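Local coordinates for dihydrodipicolinate synthase family protein (Sinorhizobium meliloti, PDB 4DNH), which is of unknown function but has a TIM-barrel fold and may be an enzyme related to dihydrodipicolinate synthase, at residues R28-H42 with F67-A79. Residues are numbered along the deposited sequence; the frame is centred on the assembly and turned at random.
Sequences RDAKAFSRVAFAAAH and FRHRLWDLGLGVA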
loop_
_atom_site.group_PDB
_atom_site.type_symbol
_atom_site.label_atom_id
_atom_site.label_comp_id
_atom_site.label_asym_id
_atom_site.label_seq_id
_atom_site.Cartn_x
_atom_site.Cartn_y
_atom_site.Cartn_z
ATOM N N ARG A 28 8.017 -11.118 15.194
ATOM C CA ARG A 28 7.460 -10.212 16.202
ATOM C C ARG A 28 5.953 -10.318 16.228
ATOM O O ARG A 28 5.315 -10.625 15.217
ATOM C CB ARG A 28 7.839 -8.739 15.932
ATOM C CG ARG A 28 9.308 -8.393 16.118
ATOM C CD ARG A 28 9.610 -6.900 16.026
ATOM N NE ARG A 28 11.057 -6.704 16.088
ATOM C CZ ARG A 28 11.864 -6.690 15.027
ATOM N NH1 ARG A 28 13.170 -6.536 15.204
ATOM N NH2 ARG A 28 11.372 -6.811 13.787
ATOM N N ASP A 29 5.408 -10.045 17.407
ATOM C CA ASP A 29 3.984 -10.048 17.691
ATOM C C ASP A 29 3.538 -8.599 17.658
ATOM O O ASP A 29 4.238 -7.730 18.186
ATOM C CB ASP A 29 3.768 -10.621 19.109
ATOM C CG ASP A 29 2.321 -10.997 19.392
ATOM O OD1 ASP A 29 1.415 -10.154 19.209
ATOM O OD2 ASP A 29 2.091 -12.148 19.826
ATOM N N ALA A 30 2.376 -8.339 17.060
ATOM C CA ALA A 30 1.840 -6.973 16.956
ATOM C C ALA A 30 1.689 -6.283 18.319
ATOM O O ALA A 30 1.753 -5.055 18.410
ATOM C CB ALA A 30 0.518 -6.965 16.202
ATOM N N LYS A 31 1.504 -7.079 19.372
ATOM C CA LYS A 31 1.372 -6.548 20.727
ATOM C C LYS A 31 2.628 -5.819 21.237
ATOM O O LYS A 31 2.542 -5.021 22.170
ATOM C CB LYS A 31 0.923 -7.644 21.701
ATOM C CG LYS A 31 -0.585 -7.843 21.715
ATOM C CD LYS A 31 -0.967 -9.296 21.957
ATOM C CE LYS A 31 -0.984 -9.651 23.436
ATOM N NZ LYS A 31 -1.556 -11.008 23.648
ATOM N N ALA A 32 3.778 -6.077 20.620
ATOM C CA ALA A 32 5.002 -5.351 20.952
ATOM C C ALA A 32 4.966 -3.904 20.444
ATOM O O ALA A 32 5.785 -3.079 20.861
ATOM C CB ALA A 32 6.227 -6.083 20.411
ATOM N N PHE A 33 4.020 -3.604 19.549
ATOM C CA PHE A 33 3.871 -2.256 18.984
ATOM C C PHE A 33 2.877 -1.408 19.770
ATOM O O PHE A 33 1.973 -1.932 20.432
ATOM C CB PHE A 33 3.402 -2.291 17.518
ATOM C CG PHE A 33 4.176 -3.225 16.630
ATOM C CD1 PHE A 33 5.491 -3.585 16.921
ATOM C CD2 PHE A 33 3.590 -3.721 15.476
ATOM C CE1 PHE A 33 6.196 -4.443 16.094
ATOM C CE2 PHE A 33 4.290 -4.567 14.640
ATOM C CZ PHE A 33 5.598 -4.928 14.948
ATOM N N SER A 34 3.046 -0.093 19.670
ATOM C CA SER A 34 2.100 0.865 20.213
ATOM C C SER A 34 1.343 1.534 19.076
ATOM O O SER A 34 0.796 2.627 19.251
ATOM C CB SER A 34 2.827 1.919 21.053
ATOM O OG SER A 34 3.794 2.622 20.296
ATOM N N ARG A 35 1.341 0.883 17.909
ATOM C CA ARG A 35 0.605 1.353 16.739
ATOM C C ARG A 35 -0.076 0.180 16.062
ATOM O O ARG A 35 0.375 -0.954 16.212
ATOM C CB ARG A 35 1.558 1.998 15.732
ATOM C CG ARG A 35 2.289 3.238 16.221
ATOM C CD ARG A 35 1.384 4.450 16.258
ATOM N NE ARG A 35 2.095 5.627 16.751
ATOM C CZ ARG A 35 2.182 5.966 18.034
ATOM N NH1 ARG A 35 1.598 5.224 18.968
ATOM N NH2 ARG A 35 2.857 7.049 18.386
ATOM N N VAL A 36 -1.146 0.461 15.310
ATOM C CA VAL A 36 -1.745 -0.494 14.361
ATOM C C VAL A 36 -1.226 -0.259 12.934
ATOM O O VAL A 36 -1.570 0.738 12.279
ATOM C CB VAL A 36 -3.286 -0.417 14.371
ATOM C CG1 VAL A 36 -3.883 -1.427 13.395
ATOM C CG2 VAL A 36 -3.816 -0.662 15.774
ATOM N N ALA A 37 -0.401 -1.192 12.456
ATOM C CA ALA A 37 0.333 -1.035 11.205
ATOM C C ALA A 37 -0.004 -2.133 10.229
ATOM O O ALA A 37 0.137 -3.313 10.554
ATOM C CB ALA A 37 1.823 -1.040 11.473
ATOM N N PHE A 38 -0.435 -1.735 9.029
ATOM C CA PHE A 38 -0.660 -2.641 7.912
ATOM C C PHE A 38 0.358 -2.350 6.831
ATOM O O PHE A 38 0.687 -1.187 6.563
ATOM C CB PHE A 38 -1.997 -2.347 7.241
ATOM C CG PHE A 38 -3.199 -2.796 8.010
ATOM C CD1 PHE A 38 -3.809 -1.948 8.925
ATOM C CD2 PHE A 38 -3.772 -4.029 7.758
ATOM C CE1 PHE A 38 -4.944 -2.353 9.612
ATOM C CE2 PHE A 38 -4.911 -4.429 8.435
ATOM C CZ PHE A 38 -5.494 -3.595 9.367
ATOM N N ALA A 39 0.812 -3.398 6.162
ATOM C CA ALA A 39 1.451 -3.210 4.883
ATOM C C ALA A 39 0.454 -3.537 3.757
ATOM O O ALA A 39 -0.229 -4.571 3.785
ATOM C CB ALA A 39 2.700 -4.060 4.793
ATOM N N ALA A 40 0.333 -2.635 2.784
ATOM C CA ALA A 40 -0.440 -2.934 1.582
ATOM C C ALA A 40 0.458 -3.793 0.695
ATOM O O ALA A 40 1.486 -3.318 0.213
ATOM C CB ALA A 40 -0.853 -1.658 0.874
ATOM N N ALA A 41 0.086 -5.054 0.486
ATOM C CA ALA A 41 1.024 -6.009 -0.068
ATOM C C ALA A 41 0.875 -6.188 -1.575
ATOM O O ALA A 41 -0.240 -6.174 -2.115
ATOM C CB ALA A 41 0.884 -7.350 0.641
ATOM N N HIS A 42 2.008 -6.390 -2.239
ATOM C CA HIS A 42 2.070 -6.511 -3.694
ATOM C C HIS A 42 1.708 -7.910 -4.131
ATOM O O HIS A 42 1.581 -8.818 -3.298
ATOM C CB HIS A 42 3.475 -6.157 -4.179
ATOM C CG HIS A 42 4.514 -7.181 -3.811
ATOM N ND1 HIS A 42 5.069 -7.237 -2.591
ATOM C CD2 HIS A 42 5.083 -8.217 -4.550
ATOM C CE1 HIS A 42 5.956 -8.247 -2.551
ATOM N NE2 HIS A 42 5.957 -8.847 -3.748
ATOM N N PHE A 67 4.381 -14.124 0.783
ATOM C CA PHE A 67 4.689 -12.763 1.226
ATOM C C PHE A 67 3.737 -12.231 2.316
ATOM O O PHE A 67 4.163 -11.508 3.197
ATOM C CB PHE A 67 4.779 -11.811 0.038
ATOM C CG PHE A 67 5.245 -10.452 0.407
ATOM C CD1 PHE A 67 6.597 -10.211 0.653
ATOM C CD2 PHE A 67 4.333 -9.400 0.524
ATOM C CE1 PHE A 67 7.041 -8.946 1.010
ATOM C CE2 PHE A 67 4.774 -8.139 0.878
ATOM C CZ PHE A 67 6.128 -7.912 1.124
ATOM N N ARG A 68 2.457 -12.575 2.257
ATOM C CA ARG A 68 1.578 -12.344 3.401
ATOM C C ARG A 68 2.105 -12.976 4.705
ATOM O O ARG A 68 2.051 -12.347 5.768
ATOM C CB ARG A 68 0.168 -12.829 3.099
ATOM C CG ARG A 68 -0.640 -11.858 2.253
ATOM C CD ARG A 68 -0.447 -12.093 0.765
ATOM N NE ARG A 68 -0.930 -10.951 -0.020
ATOM C CZ ARG A 68 -0.253 -10.331 -0.989
ATOM N NH1 ARG A 68 0.970 -10.752 -1.332
ATOM N NH2 ARG A 68 -0.808 -9.280 -1.612
ATOM N N HIS A 69 2.634 -14.199 4.631
ATOM C CA HIS A 69 3.176 -14.863 5.827
ATOM C C HIS A 69 4.391 -14.167 6.367
ATOM O O HIS A 69 4.560 -14.048 7.599
ATOM C CB HIS A 69 3.467 -16.350 5.585
ATOM C CG HIS A 69 2.226 -17.197 5.445
ATOM N ND1 HIS A 69 1.496 -17.600 6.508
ATOM C CD2 HIS A 69 1.589 -17.709 4.314
ATOM C CE1 HIS A 69 0.451 -18.340 6.082
ATOM N NE2 HIS A 69 0.508 -18.405 4.737
ATOM N N ARG A 70 5.241 -13.686 5.464
ATOM C CA ARG A 70 6.389 -12.859 5.839
ATOM C C ARG A 70 5.931 -11.633 6.628
ATOM O O ARG A 70 6.555 -11.269 7.643
ATOM C CB ARG A 70 7.168 -12.417 4.593
ATOM C CG ARG A 70 8.511 -11.752 4.855
ATOM C CD ARG A 70 9.115 -11.302 3.530
ATOM N NE ARG A 70 10.048 -10.168 3.610
ATOM C CZ ARG A 70 11.327 -10.265 3.979
ATOM N NH1 ARG A 70 11.838 -11.453 4.339
ATOM N NH2 ARG A 70 12.094 -9.172 4.004
ATOM N N LEU A 71 4.839 -11.008 6.177
ATOM C CA LEU A 71 4.332 -9.807 6.856
ATOM C C LEU A 71 3.756 -10.169 8.210
ATOM O O LEU A 71 4.070 -9.534 9.207
ATOM C CB LEU A 71 3.309 -9.017 6.018
ATOM C CG LEU A 71 3.766 -8.319 4.735
ATOM C CD1 LEU A 71 2.563 -7.706 4.020
ATOM C CD2 LEU A 71 4.826 -7.259 4.985
ATOM N N TRP A 72 2.915 -11.194 8.249
ATOM C CA TRP A 72 2.390 -11.662 9.535
ATOM C C TRP A 72 3.469 -12.029 10.507
ATOM O O TRP A 72 3.344 -11.694 11.681
ATOM C CB TRP A 72 1.385 -12.772 9.353
ATOM C CG TRP A 72 0.131 -12.297 8.666
ATOM C CD1 TRP A 72 -0.529 -11.084 8.850
ATOM C CD2 TRP A 72 -0.669 -13.018 7.662
ATOM N NE1 TRP A 72 -1.645 -11.009 8.056
ATOM C CE2 TRP A 72 -1.790 -12.130 7.318
ATOM C CE3 TRP A 72 -0.575 -14.266 7.035
ATOM C CZ2 TRP A 72 -2.760 -12.495 6.389
ATOM C CZ3 TRP A 72 -1.557 -14.619 6.096
ATOM C CH2 TRP A 72 -2.622 -13.750 5.782
ATOM N N ASP A 73 4.546 -12.659 10.020
ATOM C CA ASP A 73 5.709 -13.069 10.855
ATOM C C ASP A 73 6.359 -11.894 11.550
ATOM O O ASP A 73 6.823 -12.020 12.681
ATOM C CB ASP A 73 6.804 -13.749 10.016
ATOM C CG ASP A 73 6.455 -15.179 9.616
ATOM O OD1 ASP A 73 5.472 -15.743 10.137
ATOM O OD2 ASP A 73 7.176 -15.739 8.759
ATOM N N LEU A 74 6.405 -10.759 10.851
ATOM C CA LEU A 74 7.014 -9.544 11.370
ATOM C C LEU A 74 6.042 -8.724 12.225
ATOM O O LEU A 74 6.401 -7.654 12.737
ATOM C CB LEU A 74 7.572 -8.692 10.228
ATOM C CG LEU A 74 8.753 -9.278 9.441
ATOM C CD1 LEU A 74 8.933 -8.519 8.140
ATOM C CD2 LEU A 74 10.063 -9.278 10.216
ATOM N N GLY A 75 4.818 -9.223 12.371
ATOM C CA GLY A 75 3.815 -8.565 13.196
ATOM C C GLY A 75 2.969 -7.541 12.477
ATOM O O GLY A 75 2.047 -6.989 13.075
ATOM N N LEU A 76 3.273 -7.287 11.200
ATOM C CA LEU A 76 2.542 -6.289 10.407
ATOM C C LEU A 76 1.228 -6.871 9.952
ATOM O O LEU A 76 1.135 -8.069 9.695
ATOM C CB LEU A 76 3.365 -5.857 9.188
ATOM C CG LEU A 76 4.746 -5.278 9.516
ATOM C CD1 LEU A 76 5.594 -5.123 8.269
ATOM C CD2 LEU A 76 4.602 -3.941 10.208
ATOM N N GLY A 77 0.195 -6.044 9.876
ATOM C CA GLY A 77 -1.066 -6.500 9.289
ATOM C C GLY A 77 -0.985 -6.485 7.768
ATOM O O GLY A 77 -0.078 -5.876 7.186
ATOM N N VAL A 78 -1.941 -7.134 7.121
ATOM C CA VAL A 78 -1.980 -7.172 5.678
ATOM C C VAL A 78 -3.242 -6.454 5.167
ATOM O O VAL A 78 -4.371 -6.758 5.603
ATOM C CB VAL A 78 -1.912 -8.640 5.164
ATOM C CG1 VAL A 78 -2.378 -8.747 3.715
ATOM C CG2 VAL A 78 -0.501 -9.204 5.311
ATOM N N ALA A 79 -3.047 -5.506 4.253
ATOM C CA ALA A 79 -4.143 -4.830 3.554
ATOM C C ALA A 79 -4.232 -5.424 2.155
ATOM O O ALA A 79 -3.360 -5.152 1.324
ATOM C CB ALA A 79 -3.874 -3.335 3.461
HETATM O O HOH W 1 -2.496 -4.872 -1.176
#
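The carbonyl O of H42 is gripped end-on by the R68 guanidinium, at 2.8 Å from NH1 and 3.0 Å from NH2. H42 O lies in the guanidinium plane. NH1 comes nearly in line with the C=O bond, while NH2 stands above the carbonyl plane. The R68 chain bends at chi2 (88°), which helps bring its end to the loop that follows strand 37-40. A41 CB rests over one guanidinium face, 3.4 Å from NH2. E80 makes a salt bridge to R68 NE. The H42 ring sets its edge against the face of F67, with CE1 over the ring centre and the planes at 58°. H42 ND1 is hydrogen-bonded to D280. L71 CD1 packs against A39 CB at 3.7 Å and also against A41 CB. Strands 37-40 and 77-79 pair in parallel through hydrogen bonds from G77 N to A37 O, from A39 N to G77 O and from A79 N to A39 O. A water donates to both A41 O and A79 O beyond the last of these bonds. G75, with positive phi, leaves the helix 61-73 in a Schellman motif. This is the first beta-alpha-beta unit of the eight-stranded barrel. Through its two hydrogen bonds R68, its charge probably balanced in part by E80, should hold the backbone just after the strand at H42.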